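Local structure of conjugal transfer protein TRWB (Escherichia coli, 1E9R) at residues V58-T62 / G314-T318; R338-L343 / T404-A410. The protein is a coupling protein of bacterial conjugation that assembles as a hexamer resembling ring helicases and F1-ATPase, and probably uses nucleotide hydrolysis to drive DNA transfer. All blocks are in the same frame, centred on the assembly; numbering follows the deposited sequence.

Contact 1 (V58-T62 / G314-T318); sequences VNGAT and GLQST
Val58 and Asn59 run parallel to Gly314 and Leu315 in neighbouring strands, the CA atoms of Val58 and Gly314 lying 4.6 Å apart, and Leu315 N donates to Val58 O over 2.9 Å. The carbonyl of the same Leu315 receives two N-H groups. The backbone N of Gly60 reaches Leu315 O at 3.2 Å with a fairly straight N-H...O angle of 161°, while the side-chain amide of Asn59 brings ND2 to 2.6 Å from Leu315 O. The two donors come from opposite faces of the carbonyl plane, each tilted by about 30° from it, and the acceptor lies close to the plane of the Asn59 amide. That reach depends on chi1 of -164°, which swings CG away from the backbone N and lets ND2 bend over the neighbouring strand. Replacing the asparagine with an alanine would take away the shorter of these two bonds to Leu315 O and is likely to open a gap beside Leu315 CB. Strand 56-59 opens a strand-loop-helix unit that fits a P-loop (Walker A) pattern, with Gly60 in its loop and helix 66-79 after it; a sulfate bound about 4 Å from the Thr62 side chain is consistent with a phosphate-binding pocket. Past the paired strands, Gln316 CA approaches Gly60 O at 3.1 Å in a CA-H...O contact, and the same carbonyl accepts from Lys66 NZ. The side chains of Gln316 and Thr62 then lie alongside each other, pointing the same way, with OE1 of Gln316 3.6 Å from OG1 of Thr62. At this edge a second subunit closes in: its Thr302 packs on Thr62 and makes a weak hydrogen bond to Gln316 OE1.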
# COMPACT_ATOMS: atom_id res chain seq x y z
N VAL B 58 15.68 -20.52 15.23
CA VAL B 58 15.92 -21.65 14.34
C VAL B 58 14.96 -21.58 13.16
O VAL B 58 13.80 -21.97 13.27
CB VAL B 58 15.72 -22.99 15.07
CG1 VAL B 58 16.03 -24.13 14.14
CG2 VAL B 58 16.61 -23.05 16.29
N ASN B 59 15.47 -21.11 12.03
CA ASN B 59 14.67 -20.91 10.82
C ASN B 59 14.82 -22.03 9.78
O ASN B 59 15.93 -22.37 9.37
CB ASN B 59 15.07 -19.55 10.22
CG ASN B 59 14.08 -19.04 9.19
OD1 ASN B 59 14.42 -18.17 8.40
ND2 ASN B 59 12.85 -19.55 9.20
N GLY B 60 13.70 -22.60 9.36
CA GLY B 60 13.74 -23.67 8.38
C GLY B 60 12.36 -24.18 8.00
O GLY B 60 11.45 -24.20 8.82
N ALA B 61 12.22 -24.61 6.74
CA ALA B 61 10.95 -25.13 6.24
C ALA B 61 10.58 -26.43 6.96
O ALA B 61 11.36 -26.95 7.76
CB ALA B 61 11.05 -25.37 4.74
N THR B 62 9.39 -26.96 6.67
CA THR B 62 8.94 -28.20 7.31
C THR B 62 9.87 -29.36 7.00
O THR B 62 10.35 -29.48 5.88
CB THR B 62 7.53 -28.65 6.82
OG1 THR B 62 6.64 -27.54 6.82
CG2 THR B 62 6.98 -29.73 7.74
N GLY B 314 11.55 -21.83 17.11
CA GLY B 314 11.60 -22.35 15.76
C GLY B 314 10.71 -21.45 14.92
O GLY B 314 9.76 -20.87 15.45
N LEU B 315 11.02 -21.33 13.63
CA LEU B 315 10.23 -20.49 12.73
C LEU B 315 10.26 -21.10 11.35
O LEU B 315 11.28 -21.05 10.69
CB LEU B 315 10.82 -19.08 12.65
CG LEU B 315 10.07 -18.08 11.77
CD1 LEU B 315 8.71 -17.80 12.38
CD2 LEU B 315 10.87 -16.78 11.63
N GLN B 316 9.14 -21.68 10.90
CA GLN B 316 9.12 -22.29 9.58
C GLN B 316 8.87 -21.28 8.46
O GLN B 316 9.38 -21.45 7.36
CB GLN B 316 8.08 -23.40 9.51
CG GLN B 316 6.67 -22.91 9.31
CD GLN B 316 5.75 -23.99 8.77
OE1 GLN B 316 5.71 -25.11 9.29
NE2 GLN B 316 4.99 -23.66 7.72
N SER B 317 8.08 -20.24 8.74
CA SER B 317 7.78 -19.23 7.72
C SER B 317 7.90 -17.82 8.26
O SER B 317 7.18 -17.43 9.17
CB SER B 317 6.36 -19.42 7.16
OG SER B 317 6.06 -18.42 6.20
N THR B 318 8.82 -17.05 7.69
CA THR B 318 9.02 -15.68 8.13
C THR B 318 7.80 -14.86 7.68
O THR B 318 7.42 -13.84 8.27
CB THR B 318 10.32 -15.10 7.51
OG1 THR B 318 10.47 -13.73 7.90
CG2 THR B 318 10.30 -15.21 5.99

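Contact 2 (R338-L343 / T404-A410)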
# COMPACT_ATOMS: atom_id res chain seq x y z
N ARG B 338 19.65 -12.90 18.81
CA ARG B 338 20.98 -12.58 18.30
C ARG B 338 21.73 -13.73 17.61
O ARG B 338 22.66 -13.49 16.84
CB ARG B 338 21.83 -12.00 19.44
CG ARG B 338 21.26 -10.71 20.02
CD ARG B 338 21.20 -9.63 18.94
NE ARG B 338 22.52 -9.45 18.34
CZ ARG B 338 23.57 -8.90 18.95
NH1 ARG B 338 23.46 -8.46 20.20
NH2 ARG B 338 24.73 -8.82 18.32
N SER B 339 21.35 -14.98 17.89
CA SER B 339 21.99 -16.11 17.23
C SER B 339 20.98 -16.72 16.27
O SER B 339 19.78 -16.78 16.57
CB SER B 339 22.45 -17.16 18.25
OG SER B 339 23.60 -16.74 18.97
N LEU B 340 21.46 -17.18 15.12
CA LEU B 340 20.59 -17.74 14.10
C LEU B 340 21.03 -19.10 13.54
O LEU B 340 22.22 -19.40 13.46
CB LEU B 340 20.48 -16.74 12.94
CG LEU B 340 19.94 -17.21 11.58
CD1 LEU B 340 18.44 -17.40 11.66
CD2 LEU B 340 20.28 -16.19 10.52
N VAL B 341 20.05 -19.92 13.17
CA VAL B 341 20.31 -21.20 12.55
C VAL B 341 19.40 -21.26 11.32
O VAL B 341 18.20 -21.03 11.42
CB VAL B 341 19.98 -22.40 13.46
CG1 VAL B 341 20.28 -23.70 12.72
CG2 VAL B 341 20.80 -22.34 14.74
N VAL B 342 20.00 -21.56 10.17
CA VAL B 342 19.27 -21.65 8.92
C VAL B 342 19.26 -23.10 8.45
O VAL B 342 20.30 -23.64 8.13
CB VAL B 342 19.93 -20.77 7.83
CG1 VAL B 342 19.26 -21.00 6.49
CG2 VAL B 342 19.84 -19.30 8.22
N LEU B 343 18.08 -23.72 8.43
CA LEU B 343 17.94 -25.11 7.98
C LEU B 343 17.48 -25.13 6.53
O LEU B 343 17.18 -26.19 5.96
CB LEU B 343 16.93 -25.86 8.85
CG LEU B 343 17.46 -26.39 10.18
CD1 LEU B 343 18.20 -25.30 10.91
CD2 LEU B 343 16.31 -26.89 11.02
N THR B 404 20.59 -30.58 7.86
CA THR B 404 21.82 -29.85 7.65
C THR B 404 21.51 -28.40 8.05
O THR B 404 20.46 -27.85 7.69
CB THR B 404 22.27 -29.90 6.19
OG1 THR B 404 22.33 -31.26 5.77
CG2 THR B 404 23.64 -29.27 6.04
N ALA B 405 22.42 -27.80 8.81
CA ALA B 405 22.20 -26.44 9.28
C ALA B 405 23.40 -25.52 9.22
O ALA B 405 24.55 -25.96 9.30
CB ALA B 405 21.67 -26.47 10.71
N TYR B 406 23.11 -24.24 9.07
CA TYR B 406 24.13 -23.22 9.06
C TYR B 406 24.00 -22.55 10.42
O TYR B 406 22.97 -21.97 10.73
CB TYR B 406 23.87 -22.20 7.95
CG TYR B 406 24.34 -22.67 6.60
CD1 TYR B 406 25.70 -22.67 6.28
CD2 TYR B 406 23.44 -23.11 5.64
CE1 TYR B 406 26.15 -23.10 5.04
CE2 TYR B 406 23.88 -23.54 4.38
CZ TYR B 406 25.24 -23.53 4.09
OH TYR B 406 25.69 -23.96 2.87
N VAL B 407 25.04 -22.67 11.24
CA VAL B 407 25.03 -22.10 12.57
C VAL B 407 25.77 -20.77 12.62
O VAL B 407 26.97 -20.71 12.30
CB VAL B 407 25.67 -23.07 13.60
CG1 VAL B 407 25.59 -22.48 15.00
CG2 VAL B 407 24.96 -24.41 13.53
N GLY B 408 25.06 -19.71 13.01
CA GLY B 408 25.65 -18.38 13.10
C GLY B 408 25.39 -17.75 14.46
O GLY B 408 24.39 -17.08 14.66
N PHE B 409 26.31 -17.97 15.39
CA PHE B 409 26.18 -17.41 16.73
C PHE B 409 26.35 -15.91 16.72
O PHE B 409 26.94 -15.36 15.80
CB PHE B 409 27.20 -18.05 17.67
CG PHE B 409 26.94 -19.50 17.96
CD1 PHE B 409 25.76 -19.89 18.60
CD2 PHE B 409 27.86 -20.48 17.60
CE1 PHE B 409 25.50 -21.24 18.88
CE2 PHE B 409 27.61 -21.83 17.88
CZ PHE B 409 26.43 -22.22 18.52
N ALA B 410 25.82 -15.25 17.75
CA ALA B 410 25.89 -13.80 17.87
C ALA B 410 27.32 -13.31 17.92
O ALA B 410 28.24 -14.08 18.24
CB ALA B 410 25.14 -13.35 19.12
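Leu340 and Val342 pair with Gly408 and Tyr406 through four backbone hydrogen bonds, two for each hydrogen-bonded pair, and the strands 339-342 and 404-408 run at 161° to each other, close to antiparallel. The Leu340 N to Gly408 O bond is 3.0 Å long and practically straight at the hydrogen, 179°. Between these pairs, Val341 and Val407 form a non-hydrogen-bonded pair, where Val341 CA comes 3.3 Å from Tyr406 O in a CA-H...O contact. Beyond Gly408 the ladder is continued by a side chain: Ser339 OG accepts from Ala410 N at 2.9 Å. A chi1 of -74° sets this hydroxyl opposite its own carbonyl carbon and directs it across to 404-410, where it also meets the edge of the Phe409 ring in the ring plane. One face of that ring is covered by Val407 CG1, offset toward the rim. Next to the serine, Ala410 CB rests 3.6 Å from Arg338 CB. At the other end, Ala405 CB rests against two branches that approach from one side, 3.7 Å from both Val341 CG1 and Leu343 CD1. On the sheet face bearing Val342 and Tyr406 their CB atoms lie 4.2 Å apart.

This pairing adds an antiparallel strand beside a parallel core, consistent with a P-loop NTPase-type sheet. Further out, the Arg338 guanidinium makes a salt bridge to Asp402 of a third subunit. Helix 350-360 covers Leu340 and Val342 through Ser359, Met356 and Leu360; strand 56-59 flanks 339-342 in parallel, and strand 415-419 borders 404-408 on its other side.

How the contacts relate
Both contacts belong to one mixed sheet, in which the strand order 404-408, 339-342, 56-59, 309-315 puts contact 2 directly beside contact 1, their centres 12 Å apart. Strands 339-342 and 56-59 join them: Asn59 N lies 2.8 Å from Val341 O and Asn59 O 2.7 Å from Leu343 N, both probable hydrogen bonds, and Leu343 packs on Val58 and Gly60. Both segments of contact 1 come earlier in the chain than those of contact 2. The sheet therefore passes from the parallel strands that carry the putative P-loop to the antiparallel strand 404-408, beyond which 415-419 and 23-24 complete this side, and both contacts border other subunits of the hexamer.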